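Local structure of geranyltranstransferase (Thermotoga neapolitana, 4WK5) at residues A[59-70]-A[277-287]. The protein probably acts as a magnesium-dependent prenyltransferase of the FPP/GGPP synthase family, joining isoprenoid units into longer prenyl diphosphates. Sequence-based numbering, arbitrary orientation.
Sequences IRPLLVLTVGED and LHRTFDFLRNL
Two first torsions set the contact between T280 and D70: chi1 of -56° turns the T280 hydroxyl back beside its own backbone N, and that of D70 carries its carboxylate over the first turn of helix 278-287. From the last turn of helix 59-70, which runs roughly antiparallel to it, the D70 carboxylate accepts the N-H groups of R279 and T280 at the start of that helix, just after the N-cap residue L277. OD1 of D70 takes the amide N of R279 through its syn lone pair at 3.0 Å. OD2 is gripped twice, by T280 N at 2.9 Å on the syn side and by T280 OG1 at 2.7 Å on the anti side, 30° out of the carboxylate plane. The T280 side chain is a knob among L63, T66, V67 and D70, its CG2 3.8 Å from CD1 of L63. Farther along, the F283 ring fills the next hole, between I59, L62, L63 and T66, with CZ 3.7 Å from CB of L62; I59 and L287 then meet tip to tip. Back beside D70, the E69 carboxylate stacks on the R279 guanidinium, planes 25° apart, a charge pairing without a directed N-H; E69 also bridges to K24. With an alanine in place of D70, the amides of R279 and T280 would probably lose their shared acceptor group and the T280 hydroxyl be less firmly oriented. In this almost entirely helical prenyl synthase fold, the contact joins an early helix to the C-terminal one, pairing a carboxylate with a helix N-terminus, whose dipole and the nearby R279 would be expected to favour the charged form of D70.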
loop_
_atom_site.group_PDB
_atom_site.type_symbol
_atom_site.label_atom_id
_atom_site.label_comp_id
_atom_site.label_asym_id
_atom_site.label_seq_id
_atom_site.Cartn_x
_atom_site.Cartn_y
_atom_site.Cartn_z
ATOM N N ILE A 59 -1.009 12.921 16.664
ATOM C CA ILE A 59 -2.044 12.458 17.593
ATOM C C ILE A 59 -2.222 10.936 17.567
ATOM O O ILE A 59 -2.334 10.292 18.609
ATOM C CB ILE A 59 -3.385 13.146 17.290
ATOM C CG1 ILE A 59 -3.272 14.653 17.550
ATOM C CG2 ILE A 59 -4.497 12.547 18.126
ATOM C CD1 ILE A 59 -2.669 15.004 18.900
ATOM N N ARG A 60 -2.212 10.351 16.375
ATOM C CA ARG A 60 -2.454 8.913 16.268
ATOM C C ARG A 60 -1.342 8.075 16.908
ATOM O O ARG A 60 -1.641 7.188 17.709
ATOM C CB ARG A 60 -2.663 8.517 14.803
ATOM C CG ARG A 60 -3.963 9.062 14.225
ATOM C CD ARG A 60 -3.958 9.030 12.681
ATOM N NE ARG A 60 -5.137 9.710 12.134
ATOM C CZ ARG A 60 -5.227 11.025 11.955
ATOM N NH1 ARG A 60 -4.209 11.812 12.265
ATOM N NH2 ARG A 60 -6.344 11.559 11.460
ATOM N N PRO A 61 -0.058 8.337 16.570
ATOM C CA PRO A 61 0.947 7.495 17.236
ATOM C C PRO A 61 1.016 7.760 18.740
ATOM O O PRO A 61 1.295 6.841 19.516
ATOM C CB PRO A 61 2.266 7.889 16.547
ATOM C CG PRO A 61 2.000 9.214 15.889
ATOM C CD PRO A 61 0.539 9.170 15.505
ATOM N N LEU A 62 0.773 9.001 19.150
ATOM C CA LEU A 62 0.731 9.295 20.582
ATOM C C LEU A 62 -0.377 8.506 21.271
ATOM O O LEU A 62 -0.190 8.028 22.383
ATOM C CB LEU A 62 0.543 10.792 20.829
ATOM C CG LEU A 62 1.780 11.673 20.638
ATOM C CD1 LEU A 62 1.375 13.140 20.595
ATOM C CD2 LEU A 62 2.772 11.425 21.769
ATOM N N LEU A 63 -1.522 8.358 20.610
ATOM C CA LEU A 63 -2.617 7.566 21.162
ATOM C C LEU A 63 -2.227 6.092 21.306
ATOM O O LEU A 63 -2.516 5.468 22.329
ATOM C CB LEU A 63 -3.867 7.715 20.291
ATOM C CG LEU A 63 -5.170 7.051 20.700
ATOM C CD1 LEU A 63 -5.661 7.644 22.033
ATOM C CD2 LEU A 63 -6.190 7.278 19.582
ATOM N N VAL A 64 -1.552 5.538 20.301
ATOM C CA VAL A 64 -1.055 4.168 20.411
ATOM C C VAL A 64 -0.146 4.021 21.645
ATOM O O VAL A 64 -0.290 3.073 22.427
ATOM C CB VAL A 64 -0.296 3.741 19.150
ATOM C CG1 VAL A 64 0.354 2.374 19.357
ATOM C CG2 VAL A 64 -1.249 3.737 17.945
ATOM N N LEU A 65 0.769 4.969 21.836
ATOM C CA LEU A 65 1.673 4.896 22.977
ATOM C C LEU A 65 0.961 5.068 24.313
ATOM O O LEU A 65 1.312 4.401 25.285
ATOM C CB LEU A 65 2.789 5.941 22.854
ATOM C CG LEU A 65 3.768 5.719 21.700
ATOM C CD1 LEU A 65 4.950 6.677 21.823
ATOM C CD2 LEU A 65 4.248 4.281 21.675
ATOM N N THR A 66 -0.027 5.957 24.383
ATOM C CA THR A 66 -0.679 6.186 25.671
ATOM C C THR A 66 -1.596 5.022 26.038
ATOM O O THR A 66 -1.626 4.601 27.193
ATOM C CB THR A 66 -1.475 7.510 25.704
ATOM O OG1 THR A 66 -2.662 7.390 24.904
ATOM C CG2 THR A 66 -0.586 8.673 25.212
ATOM N N VAL A 67 -2.329 4.490 25.060
ATOM C CA VAL A 67 -3.201 3.350 25.324
ATOM C C VAL A 67 -2.347 2.146 25.718
ATOM O O VAL A 67 -2.643 1.432 26.686
ATOM C CB VAL A 67 -4.071 2.990 24.102
ATOM C CG1 VAL A 67 -4.795 1.672 24.331
ATOM C CG2 VAL A 67 -5.076 4.113 23.812
ATOM N N GLY A 68 -1.275 1.920 24.964
ATOM C CA GLY A 68 -0.374 0.824 25.268
ATOM C C GLY A 68 0.266 0.939 26.637
ATOM O O GLY A 68 0.406 -0.056 27.353
ATOM N N GLU A 69 0.655 2.149 27.020
ATOM C CA GLU A 69 1.256 2.327 28.334
ATOM C C GLU A 69 0.212 2.084 29.422
ATOM O O GLU A 69 0.518 1.511 30.472
ATOM C CB GLU A 69 1.866 3.718 28.487
ATOM C CG GLU A 69 2.720 3.847 29.754
ATOM C CD GLU A 69 3.320 5.226 29.931
ATOM O OE1 GLU A 69 2.983 6.117 29.127
ATOM O OE2 GLU A 69 4.123 5.419 30.871
ATOM N N ASP A 70 -1.027 2.500 29.164
ATOM C CA ASP A 70 -2.104 2.301 30.132
ATOM C C ASP A 70 -2.375 0.820 30.417
ATOM O O ASP A 70 -2.759 0.470 31.530
ATOM C CB ASP A 70 -3.396 2.969 29.654
ATOM C CG ASP A 70 -3.477 4.436 30.030
ATOM O OD1 ASP A 70 -2.799 4.863 30.994
ATOM O OD2 ASP A 70 -4.251 5.165 29.378
ATOM N N LEU A 277 -7.973 3.937 32.091
ATOM C CA LEU A 277 -7.022 4.271 31.018
ATOM C C LEU A 277 -6.603 5.728 31.226
ATOM O O LEU A 277 -6.939 6.612 30.430
ATOM C CB LEU A 277 -7.644 4.031 29.627
ATOM C CG LEU A 277 -7.678 2.592 29.080
ATOM C CD1 LEU A 277 -8.077 1.571 30.092
ATOM C CD2 LEU A 277 -8.610 2.502 27.882
ATOM N N HIS A 278 -5.871 5.956 32.321
ATOM C CA HIS A 278 -5.574 7.292 32.857
ATOM C C HIS A 278 -4.840 8.224 31.915
ATOM O O HIS A 278 -5.226 9.379 31.746
ATOM C CB HIS A 278 -4.723 7.186 34.133
ATOM C CG HIS A 278 -5.376 6.435 35.246
ATOM N ND1 HIS A 278 -4.729 5.443 35.950
ATOM C CD2 HIS A 278 -6.609 6.543 35.795
ATOM C CE1 HIS A 278 -5.539 4.965 36.877
ATOM N NE2 HIS A 278 -6.687 5.615 36.802
ATOM N N ARG A 279 -3.747 7.730 31.351
ATOM C CA ARG A 279 -2.922 8.528 30.461
ATOM C C ARG A 279 -3.702 8.899 29.219
ATOM O O ARG A 279 -3.606 10.019 28.729
ATOM C CB ARG A 279 -1.654 7.772 30.086
ATOM C CG ARG A 279 -0.841 7.348 31.299
ATOM C CD ARG A 279 0.354 6.523 30.883
ATOM N NE ARG A 279 1.347 6.446 31.949
ATOM C CZ ARG A 279 1.319 5.549 32.928
ATOM N NH1 ARG A 279 0.341 4.654 32.973
ATOM N NH2 ARG A 279 2.263 5.548 33.861
ATOM N N THR A 280 -4.490 7.953 28.723
ATOM C CA THR A 280 -5.260 8.176 27.512
ATOM C C THR A 280 -6.358 9.208 27.763
ATOM O O THR A 280 -6.579 10.113 26.954
ATOM C CB THR A 280 -5.854 6.860 26.995
ATOM O OG1 THR A 280 -4.794 5.910 26.805
ATOM C CG2 THR A 280 -6.556 7.082 25.677
ATOM N N PHE A 281 -7.023 9.082 28.904
ATOM C CA PHE A 281 -8.025 10.045 29.331
ATOM C C PHE A 281 -7.443 11.455 29.418
ATOM O O PHE A 281 -7.999 12.401 28.862
ATOM C CB PHE A 281 -8.593 9.623 30.687
ATOM C CG PHE A 281 -9.544 10.611 31.283
ATOM C CD1 PHE A 281 -10.864 10.652 30.871
ATOM C CD2 PHE A 281 -9.127 11.481 32.278
ATOM C CE1 PHE A 281 -11.746 11.549 31.427
ATOM C CE2 PHE A 281 -10.011 12.386 32.842
ATOM C CZ PHE A 281 -11.319 12.419 32.415
ATOM N N ASP A 282 -6.319 11.584 30.115
ATOM C CA ASP A 282 -5.675 12.882 30.275
ATOM C C ASP A 282 -5.261 13.460 28.919
ATOM O O ASP A 282 -5.486 14.643 28.652
ATOM C CB ASP A 282 -4.458 12.775 31.193
ATOM C CG ASP A 282 -4.834 12.497 32.638
ATOM O OD1 ASP A 282 -5.985 12.789 33.038
ATOM O OD2 ASP A 282 -3.966 11.996 33.378
ATOM N N PHE A 283 -4.669 12.617 28.069
ATOM C CA PHE A 283 -4.243 13.018 26.724
ATOM C C PHE A 283 -5.426 13.562 25.922
ATOM O O PHE A 283 -5.371 14.673 25.376
ATOM C CB PHE A 283 -3.589 11.824 26.009
ATOM C CG PHE A 283 -3.212 12.084 24.569
ATOM C CD1 PHE A 283 -2.437 13.179 24.219
ATOM C CD2 PHE A 283 -3.619 11.217 23.577
ATOM C CE1 PHE A 283 -2.086 13.402 22.896
ATOM C CE2 PHE A 283 -3.269 11.435 22.254
ATOM C CZ PHE A 283 -2.507 12.535 21.918
ATOM N N LEU A 284 -6.514 12.806 25.882
ATOM C CA LEU A 284 -7.647 13.214 25.059
ATOM C C LEU A 284 -8.451 14.344 25.698
ATOM O O LEU A 284 -9.097 15.126 24.995
ATOM C CB LEU A 284 -8.546 12.017 24.759
ATOM C CG LEU A 284 -7.858 10.942 23.912
ATOM C CD1 LEU A 284 -8.835 9.866 23.516
ATOM C CD2 LEU A 284 -7.190 11.548 22.676
ATOM N N ARG A 285 -8.403 14.439 27.025
ATOM C CA ARG A 285 -9.053 15.542 27.715
ATOM C C ARG A 285 -8.363 16.861 27.378
ATOM O O ARG A 285 -9.024 17.853 27.071
ATOM C CB ARG A 285 -9.051 15.320 29.227
ATOM C CG ARG A 285 -9.938 16.282 29.999
ATOM C CD ARG A 285 -9.714 16.128 31.489
ATOM N NE ARG A 285 -8.287 16.085 31.796
ATOM C CZ ARG A 285 -7.783 15.894 33.011
ATOM N NH1 ARG A 285 -8.592 15.733 34.049
ATOM N NH2 ARG A 285 -6.469 15.870 33.185
ATOM N N ASN A 286 -7.034 16.870 27.429
ATOM C CA ASN A 286 -6.280 18.077 27.103
ATOM C C ASN A 286 -6.319 18.386 25.613
ATOM O O ASN A 286 -6.126 19.527 25.199
ATOM C CB ASN A 286 -4.830 17.953 27.576
ATOM C CG ASN A 286 -4.716 17.876 29.088
ATOM O OD1 ASN A 286 -4.022 17.015 29.629
ATOM N ND2 ASN A 286 -5.403 18.780 29.779
ATOM N N LEU A 287 -6.588 17.360 24.814
ATOM C CA LEU A 287 -6.680 17.517 23.370
ATOM C C LEU A 287 -7.951 18.269 22.967
ATOM O O LEU A 287 -7.941 19.022 21.993
ATOM C CB LEU A 287 -6.623 16.143 22.689
ATOM C CG LEU A 287 -6.418 15.997 21.178
ATOM C CD1 LEU A 287 -5.943 14.589 20.890
ATOM C CD2 LEU A 287 -7.687 16.274 20.382
#